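Local coordinates for protein glycerophosphodiester phosphodiesterase (Cytophaga hutchinsonii ATCC 33406, PDB 3CH0) that belongs to the glycerophosphoryl diester phosphodiesterase family, a group of proteins in the TIM-barrel clan, at residues F60-T65 with V73-E78; I64-D69 with G97-P102. All coordinates share one frame; numbering follows the deposited sequence.

Interaction 1. Residues F60-T65 with V73-E78; sequences FHHEIT and VTEANE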
ATOM      1  N   PHE A  60      -7.746   8.636  11.833  1.00 12.17           N
ATOM      2  CA  PHE A  60      -6.381   9.002  12.288  1.00 11.17           C
ATOM      3  C   PHE A  60      -5.901   8.074  13.366  1.00 13.97           C
ATOM      4  O   PHE A  60      -6.471   8.013  14.436  1.00 12.40           O
ATOM      5  CB  PHE A  60      -6.322  10.442  12.812  1.00 11.19           C
ATOM      6  CG  PHE A  60      -6.280  11.452  11.724  1.00 10.09           C
ATOM      7  CD1 PHE A  60      -5.048  11.870  11.171  1.00 14.88           C
ATOM      8  CD2 PHE A  60      -7.467  11.944  11.161  1.00 11.49           C
ATOM      9  CE1 PHE A  60      -5.015  12.793  10.131  1.00 13.10           C
ATOM     10  CE2 PHE A  60      -7.438  12.841  10.140  1.00 12.11           C
ATOM     11  CZ  PHE A  60      -6.189  13.286   9.599  1.00 12.54           C
ATOM     12  N   HIS A  61      -4.848   7.317  13.072  1.00 11.86           N
ATOM     13  CA  HIS A  61      -4.407   6.246  13.926  1.00 11.48           C
ATOM     14  C   HIS A  61      -3.585   6.773  15.077  1.00 14.12           C
ATOM     15  O   HIS A  61      -2.690   7.645  14.899  1.00 13.09           O
ATOM     16  CB  HIS A  61      -3.585   5.220  13.099  1.00 13.85           C
ATOM     17  CG  HIS A  61      -3.485   3.875  13.734  1.00 15.08           C
ATOM     18  ND1 HIS A  61      -2.667   3.608  14.808  1.00 13.23           N
ATOM     19  CD2 HIS A  61      -4.060   2.691  13.393  1.00 14.64           C
ATOM     20  CE1 HIS A  61      -2.764   2.329  15.122  1.00 13.12           C
ATOM     21  NE2 HIS A  61      -3.630   1.755  14.302  1.00 17.16           N
ATOM     22  N   HIS A  62      -3.779   6.181  16.250  1.00 12.64           N
ATOM     23  CA  HIS A  62      -3.002   6.635  17.426  1.00 13.73           C
ATOM     24  C   HIS A  62      -1.473   6.412  17.321  1.00 13.55           C
ATOM     25  O   HIS A  62      -0.686   7.095  18.019  1.00 14.65           O
ATOM     26  CB  HIS A  62      -3.530   5.958  18.706  1.00 15.81           C
ATOM     27  CG  HIS A  62      -3.051   4.567  18.907  1.00 15.94           C
ATOM     28  ND1 HIS A  62      -3.631   3.481  18.281  1.00 20.19           N
ATOM     29  CD2 HIS A  62      -2.072   4.067  19.690  1.00 18.75           C
ATOM     30  CE1 HIS A  62      -3.010   2.378  18.648  1.00 22.03           C
ATOM     31  NE2 HIS A  62      -2.075   2.702  19.519  1.00 21.97           N
ATOM     32  N   GLU A  63      -0.990   5.487  16.476  1.00 12.30           N
ATOM     33  CA  GLU A  63       0.408   5.244  16.468  1.00 12.26           C
ATOM     34  C   GLU A  63       1.128   6.392  15.815  1.00 15.64           C
ATOM     35  O   GLU A  63       2.330   6.577  16.078  1.00 16.38           O
ATOM     36  CB  GLU A  63       0.760   3.925  15.772  1.00 14.40           C
ATOM     37  CG  GLU A  63       0.371   2.753  16.634  1.00 13.22           C
ATOM     38  CD  GLU A  63       0.807   1.421  16.024  1.00 17.90           C
ATOM     39  OE1 GLU A  63       0.564   1.220  14.813  1.00 14.61           O
ATOM     40  OE2 GLU A  63       1.409   0.578  16.731  1.00 20.86           O
ATOM     41  N   ILE A  64       0.419   7.136  14.969  1.00 12.31           N
ATOM     42  CA  ILE A  64       1.096   8.138  14.143  1.00 12.65           C
ATOM     43  C   ILE A  64       0.653   9.575  14.377  1.00 11.32           C
ATOM     44  O   ILE A  64       1.321  10.528  13.883  1.00 11.39           O
ATOM     45  CB  ILE A  64       0.967   7.792  12.626  1.00  9.90           C
ATOM     46  CG1 ILE A  64      -0.492   7.892  12.138  1.00 12.90           C
ATOM     47  CG2 ILE A  64       1.568   6.400  12.341  1.00 14.63           C
ATOM     48  CD1 ILE A  64      -0.699   7.736  10.587  1.00 11.97           C
ATOM     49  N   THR A  65      -0.491   9.752  15.047  1.00 12.07           N
ATOM     50  CA  THR A  65      -1.185  11.035  15.071  1.00 10.00           C
ATOM     51  C   THR A  65      -1.090  11.637  16.490  1.00 12.31           C
ATOM     52  O   THR A  65      -1.617  11.110  17.436  1.00 14.57           O
ATOM     53  CB  THR A  65      -2.687  10.933  14.681  1.00 13.84           C
ATOM     54  OG1 THR A  65      -2.843  10.187  13.461  1.00 12.14           O
ATOM     55  CG2 THR A  65      -3.262  12.320  14.503  1.00 12.12           C
ATOM     56  N   VAL A  73      -4.675  11.605  20.529  1.00 15.67           N
ATOM     57  CA  VAL A  73      -5.181  10.421  19.813  1.00 18.47           C
ATOM     58  C   VAL A  73      -4.691   9.134  20.473  1.00 18.51           C
ATOM     59  O   VAL A  73      -3.494   8.868  20.561  1.00 19.13           O
ATOM     60  CB  VAL A  73      -4.819  10.419  18.314  1.00 18.37           C
ATOM     61  CG1 VAL A  73      -5.615   9.215  17.640  1.00 15.07           C
ATOM     62  CG2 VAL A  73      -5.161  11.715  17.641  1.00 13.32           C
ATOM     63  N   THR A  74      -5.636   8.375  21.029  1.00 17.14           N
ATOM     64  CA  THR A  74      -5.361   7.108  21.681  1.00 19.01           C
ATOM     65  C   THR A  74      -6.153   5.974  20.984  1.00 18.97           C
ATOM     66  O   THR A  74      -6.999   6.233  20.121  1.00 17.94           O
ATOM     67  CB  THR A  74      -5.854   7.134  23.154  1.00 19.04           C
ATOM     68  OG1 THR A  74      -7.270   7.327  23.137  1.00 23.07           O
ATOM     69  CG2 THR A  74      -5.155   8.306  23.912  1.00 22.81           C
ATOM     70  N   GLU A  75      -5.881   4.742  21.401  0.50 21.80           N
ATOM     71  CA  GLU A  75      -6.694   3.596  20.981  0.50 24.57           C
ATOM     72  C   GLU A  75      -8.168   3.827  21.271  0.50 24.52           C
ATOM     73  O   GLU A  75      -9.038   3.488  20.467  0.50 24.30           O
ATOM     74  CB  GLU A  75      -6.223   2.334  21.673  0.50 26.13           C
ATOM     75  CG  GLU A  75      -4.913   1.858  21.147  0.50 29.08           C
ATOM     76  CD  GLU A  75      -4.422   0.629  21.840  0.50 35.11           C
ATOM     77  OE1 GLU A  75      -4.045   0.729  23.026  0.50 41.06           O
ATOM     78  OE2 GLU A  75      -4.392  -0.436  21.190  0.50 42.00           O
ATOM     79  N   ALA A  76      -8.440   4.453  22.410  1.00 24.15           N
ATOM     80  CA  ALA A  76      -9.804   4.727  22.853  1.00 26.37           C
ATOM     81  C   ALA A  76     -10.603   5.660  21.973  1.00 27.03           C
ATOM     82  O   ALA A  76     -11.803   5.491  21.867  1.00 31.61           O
ATOM     83  CB  ALA A  76      -9.764   5.265  24.301  1.00 27.45           C
ATOM     84  N   ASN A  77      -9.986   6.659  21.337  1.00 21.02           N
ATOM     85  CA  ASN A  77     -10.735   7.625  20.549  1.00 18.75           C
ATOM     86  C   ASN A  77     -10.405   7.671  19.023  1.00 13.64           C
ATOM     87  O   ASN A  77     -11.056   8.428  18.294  1.00 20.03           O
ATOM     88  CB  ASN A  77     -10.612   9.037  21.138  1.00 19.43           C
ATOM     89  CG  ASN A  77      -9.194   9.579  21.084  1.00 21.79           C
ATOM     90  OD1 ASN A  77      -8.293   8.942  20.532  1.00 20.17           O
ATOM     91  ND2 ASN A  77      -8.990  10.778  21.670  1.00 22.15           N
ATOM     92  N   GLU A  78      -9.395   6.894  18.606  1.00 17.54           N
ATOM     93  CA  GLU A  78      -8.857   7.085  17.212  1.00 16.76           C
ATOM     94  C   GLU A  78      -9.940   6.933  16.150  1.00 15.39           C
ATOM     95  O   GLU A  78      -9.975   7.648  15.167  1.00 15.03           O
ATOM     96  CB  GLU A  78      -7.694   6.153  16.927  1.00 15.49           C
ATOM     97  CG  GLU A  78      -8.026   4.641  17.049  1.00 14.91           C
ATOM     98  CD  GLU A  78      -6.814   3.753  17.007  1.00 16.51           C
ATOM     99  OE1 GLU A  78      -5.693   4.239  16.743  1.00 15.92           O
ATOM    100  OE2 GLU A  78      -6.952   2.521  17.218  1.00 21.43           O
TER
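Glu78 OE1 sits over the centre of one face of the His61 ring, 3.6 Å above its plane, and also lies at the edge of the His62 ring, close to its plane. The His62 ring is covered on both faces. Glu63 CG lies over one, offset toward the rim, and Glu75 CG over the other. The Glu75 approach is too close to be trusted in detail, and Glu75 has a second conformer. At the His61 edge, Glu63 N donates in the ring plane to ND1 at 3.0 Å, which helps fix the ring's rotation. Thr65 OG1 lies in plane at the edge of the Phe60 ring.

Two donors of His62 grip Glu78 OE1. The backbone N of His62 reaches OE1 at 2.8 Å, almost straight at 171° and nearly in line with the C-O bond. His62 ND1 reaches OE1 at 2.7 Å from above the carboxylate plane, a His-carboxylate hydrogen bond. His62 CG lies between the backbone N and the carbonyl carbon (chi1 80°), which keeps the ring on the side of its own N-H; chi2 (-82°) then turns ND1 to the same oxygen.

Away from the two histidine rings, Thr65 CG2 meets Val73 CG2 at 3.7 Å. The carbonyl oxygen Phe60 O is touched by Val73 CG1 and by Glu78 CB. Each segment also braces itself. Thr65 OG1 donates to His61 O at 2.9 Å, and this oxygen takes Ile64 N from the opposite face of its plane. Thr74 N donates to Asn77 OD1 at 2.8 Å.

The contact joins the loops at the two ends of the antiparallel pair 67-68 and 71-72. Segment 60-65 enters the first strand; 73-78 leaves the second, toward helix 88-91. Phe60 and Val73 both rest on Val68 of strand 67-68.

Interaction 2. Residues I64-D69 with G97-P102; sequences ITMMVD and GMKTHP. With EDO (1,2-ethanediol), chain M.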
ATOM      1  N   ILE A  64       0.419   7.136  14.969  1.00 12.31           N
ATOM      2  CA  ILE A  64       1.096   8.138  14.143  1.00 12.65           C
ATOM      3  C   ILE A  64       0.653   9.575  14.377  1.00 11.32           C
ATOM      4  O   ILE A  64       1.321  10.528  13.883  1.00 11.39           O
ATOM      5  CB  ILE A  64       0.967   7.792  12.626  1.00  9.90           C
ATOM      6  CG1 ILE A  64      -0.492   7.892  12.138  1.00 12.90           C
ATOM      7  CG2 ILE A  64       1.568   6.400  12.341  1.00 14.63           C
ATOM      8  CD1 ILE A  64      -0.699   7.736  10.587  1.00 11.97           C
ATOM      9  N   THR A  65      -0.491   9.752  15.047  1.00 12.07           N
ATOM     10  CA  THR A  65      -1.185  11.035  15.071  1.00 10.00           C
ATOM     11  C   THR A  65      -1.090  11.637  16.490  1.00 12.31           C
ATOM     12  O   THR A  65      -1.617  11.110  17.436  1.00 14.57           O
ATOM     13  CB  THR A  65      -2.687  10.933  14.681  1.00 13.84           C
ATOM     14  OG1 THR A  65      -2.843  10.187  13.461  1.00 12.14           O
ATOM     15  CG2 THR A  65      -3.262  12.320  14.503  1.00 12.12           C
HETATM   16  N   MSE A  66      -0.398  12.772  16.594  1.00 15.41           N
HETATM   17  CA  MSE A  66      -0.296  13.436  17.901  1.00 16.38           C
HETATM   18  C   MSE A  66      -1.622  13.891  18.484  1.00 13.40           C
HETATM   19  O   MSE A  66      -1.904  13.632  19.642  1.00 16.16           O
HETATM   20  CB  MSE A  66       0.640  14.659  17.773  1.00 18.49           C
HETATM   21  CG  MSE A  66       0.964  15.311  19.105  1.00 21.80           C
HETATM   22 SE   MSE A  66       2.263  14.199  19.928  0.75 25.90          SE
HETATM   23  CE  MSE A  66       3.629  14.864  18.729  1.00 14.21           C
HETATM   24  N   MSE A  67      -2.386  14.583  17.668  0.50 13.32           N
HETATM   25  CA  MSE A  67      -3.584  15.300  18.131  0.50 15.17           C
HETATM   26  C   MSE A  67      -4.539  15.638  16.994  0.50 15.36           C
HETATM   27  O   MSE A  67      -4.109  15.980  15.881  0.50 15.32           O
HETATM   28  CB  MSE A  67      -3.118  16.562  18.915  0.50 17.44           C
HETATM   29  CG  MSE A  67      -3.878  17.860  18.667  0.50 15.93           C
HETATM   30 SE   MSE A  67      -2.903  19.459  19.300  0.37 16.08          SE
HETATM   31  CE  MSE A  67      -1.271  18.495  19.965  0.50  3.70           C
ATOM     32  N   VAL A  68      -5.848  15.523  17.260  1.00 15.82           N
ATOM     33  CA  VAL A  68      -6.854  15.951  16.311  1.00 16.26           C
ATOM     34  C   VAL A  68      -7.787  16.937  17.030  1.00 19.40           C
ATOM     35  O   VAL A  68      -8.323  16.608  18.100  1.00 19.74           O
ATOM     36  CB  VAL A  68      -7.684  14.756  15.753  1.00 17.13           C
ATOM     37  CG1 VAL A  68      -8.821  15.282  14.822  1.00 14.74           C
ATOM     38  CG2 VAL A  68      -6.755  13.768  15.037  1.00 15.36           C
ATOM     39  N   ASP A  69      -7.936  18.117  16.438  1.00 23.10           N
ATOM     40  CA  ASP A  69      -8.789  19.170  16.999  1.00 26.16           C
ATOM     41  C   ASP A  69      -8.501  19.308  18.511  1.00 24.10           C
ATOM     42  O   ASP A  69      -9.397  19.360  19.354  1.00 28.15           O
ATOM     43  CB  ASP A  69     -10.286  18.870  16.708  1.00 28.91           C
ATOM     44  CG  ASP A  69     -11.187  20.082  16.950  1.00 37.77           C
ATOM     45  OD1 ASP A  69     -10.722  21.227  16.697  1.00 47.51           O
ATOM     46  OD2 ASP A  69     -12.348  19.888  17.400  1.00 50.84           O
ATOM     47  N   GLY A  97       3.445  12.842  11.513  1.00 12.39           N
ATOM     48  CA  GLY A  97       4.843  12.503  11.453  1.00 10.07           C
ATOM     49  C   GLY A  97       5.721  12.703  12.687  1.00 12.57           C
ATOM     50  O   GLY A  97       6.797  12.103  12.831  1.00 11.60           O
HETATM   51  N   MSE A  98       5.262  13.584  13.576  1.00 12.78           N
HETATM   52  CA  MSE A  98       6.076  13.918  14.746  1.00 13.70           C
HETATM   53  C   MSE A  98       5.935  13.018  15.950  1.00 13.42           C
HETATM   54  O   MSE A  98       6.777  13.024  16.863  1.00 14.35           O
HETATM   55  CB  MSE A  98       5.768  15.357  15.193  1.00 13.10           C
HETATM   56  CG  MSE A  98       6.229  16.386  14.223  1.00 13.36           C
HETATM   57 SE   MSE A  98       8.202  16.416  13.948  0.75 15.16          SE
HETATM   58  CE  MSE A  98       8.790  16.759  15.809  1.00 20.73           C
ATOM     59  N   LYS A  99       4.833  12.283  16.010  1.00 14.40           N
ATOM     60  CA  LYS A  99       4.658  11.334  17.090  1.00 15.13           C
ATOM     61  C   LYS A  99       5.544  10.115  16.943  1.00 15.34           C
ATOM     62  O   LYS A  99       5.639   9.516  15.886  1.00 15.84           O
ATOM     63  CB  LYS A  99       3.202  10.865  17.194  1.00 17.07           C
ATOM     64  CG  LYS A  99       2.890  10.072  18.455  1.00 15.01           C
ATOM     65  CD  LYS A  99       1.396   9.793  18.517  1.00 16.80           C
ATOM     66  CE  LYS A  99       0.899   9.223  19.828  1.00 22.52           C
ATOM     67  NZ  LYS A  99      -0.598   9.160  19.811  1.00 16.07           N
ATOM     68  N   THR A 100       6.172   9.681  18.031  1.00 14.64           N
ATOM     69  CA  THR A 100       6.950   8.485  18.023  1.00 17.10           C
ATOM     70  C   THR A 100       6.101   7.238  17.790  1.00 15.14           C
ATOM     71  O   THR A 100       5.105   7.046  18.474  1.00 20.03           O
ATOM     72  CB  THR A 100       7.730   8.307  19.330  1.00 22.10           C
ATOM     73  OG1 THR A 100       8.608   9.430  19.454  1.00 20.91           O
ATOM     74  CG2 THR A 100       8.521   7.025  19.302  1.00 21.09           C
ATOM     75  N   HIS A 101       6.482   6.463  16.771  1.00 17.36           N
ATOM     76  CA  HIS A 101       5.826   5.215  16.436  1.00 17.25           C
ATOM     77  C   HIS A 101       6.435   4.101  17.276  1.00 17.51           C
ATOM     78  O   HIS A 101       7.595   3.770  17.085  1.00 19.09           O
ATOM     79  CB  HIS A 101       5.987   4.914  14.922  1.00 16.46           C
ATOM     80  CG  HIS A 101       5.043   3.857  14.434  1.00 16.38           C
ATOM     81  ND1 HIS A 101       4.739   2.723  15.175  1.00 15.32           N
ATOM     82  CD2 HIS A 101       4.301   3.780  13.303  1.00 14.50           C
ATOM     83  CE1 HIS A 101       3.874   1.985  14.491  1.00 16.23           C
ATOM     84  NE2 HIS A 101       3.568   2.618  13.368  1.00 12.64           N
ATOM     85  N   PRO A 102       5.621   3.502  18.173  1.00 20.36           N
ATOM     86  CA  PRO A 102       6.141   2.492  19.101  1.00 23.32           C
ATOM     87  C   PRO A 102       6.809   1.305  18.397  1.00 24.65           C
ATOM     88  O   PRO A 102       7.703   0.659  18.962  1.00 26.43           O
ATOM     89  CB  PRO A 102       4.893   2.021  19.861  1.00 21.92           C
ATOM     90  CG  PRO A 102       3.816   3.004  19.608  1.00 28.73           C
ATOM     91  CD  PRO A 102       4.170   3.719  18.316  1.00 17.75           C
TER
HETATM   92  C1  EDO M 283      -0.509  15.429  23.192  1.00 48.32           C
HETATM   93  O1  EDO M 283      -1.281  15.222  22.007  1.00 50.76           O
HETATM   94  C2  EDO M 283      -1.120  16.631  23.907  1.00 49.13           C
HETATM   95  O2  EDO M 283      -2.517  16.405  24.257  1.00 37.86           O
HETATM   96  O   HOH W   1       2.001  13.130  14.888  1.00 13.04           O
HETATM   97  O   HOH W   2       4.144  10.104  13.477  1.00 13.90           O
HETATM   98  O   HOH W   3      -0.986  11.869  21.155  1.00 31.77           O
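Ile64 meets segment 97-102 with both its side chain and its carbonyl. Its CG2 lies 3.9 Å from His101 CD2, and the two side chains run side by side in the same direction. The His101 ring is placed by other partners too: ND1 bonds to Arg103 N, and the ring packs edge-to-face with Phe104. Ile64 O joins the loops through water. One water donates to both Ile64 O and Lys99 O, at 2.9 Å each. A second water lies by Ile64 O and accepts from Met66 N and Lys99 N.

At Thr65 the carbonyl does the work. Lys99 NZ donates to Thr65 O at 3.2 Å, from above the carbonyl plane (45° out of it). The lysine is extended throughout, with CG anti to the backbone N (chi1 -169°), and its CD lies 3.5 Å from the same Thr65 O. CD and NZ of the extended chain thus both approach Thr65 O. Its ammonium group also bonds to His62 O.

Met66, Met67 and Met98 are selenomethionines. The Met66 chain bends at chi2 and chi3, and its CE comes to 3.9 Å from Lys99 N and 4.2 Å from Met98 CB. This is a surface contact, and both Met66 and Met98 also touch a crystal neighbour. A 1,2-ethanediol, probably from the crystallisation liquor, bonds weakly through O1 to Met66 O. Its O1 also lies near Met67 CB. Met67 and Val68 then form strand 67-68, paired antiparallel with strand 71-72.

Both segments belong to the long excursion between barrel strand 39-46 and helix 117-127. An insertion after the second barrel strand is a known feature of this family, and this contact joins an early and a late loop of it.

Interactions 1 and 2 share Ile64 and Thr65, and their centres are about 8 Å apart. Lys99 ties them together through NZ, 2.7 Å from His62 O, a probable hydrogen bond; Val73 O is also near NZ, at 3.0 Å, as a packing contact. Segment 60-65 is thus held by 73-78 and by 97-102. Val73 CG2 of interaction 1 packs on Val68 CG2 of interaction 2 at 3.7 Å. Glu63 OE1 lies 3.4 Å from His101 CE1 and makes a salt bridge with Arg103. The His61 side chain is about 3 Å from a 1,2-ethanediol and about 6 Å from a glycerol. Both probably come from the crystallisation liquor, though such molecules often mark pockets.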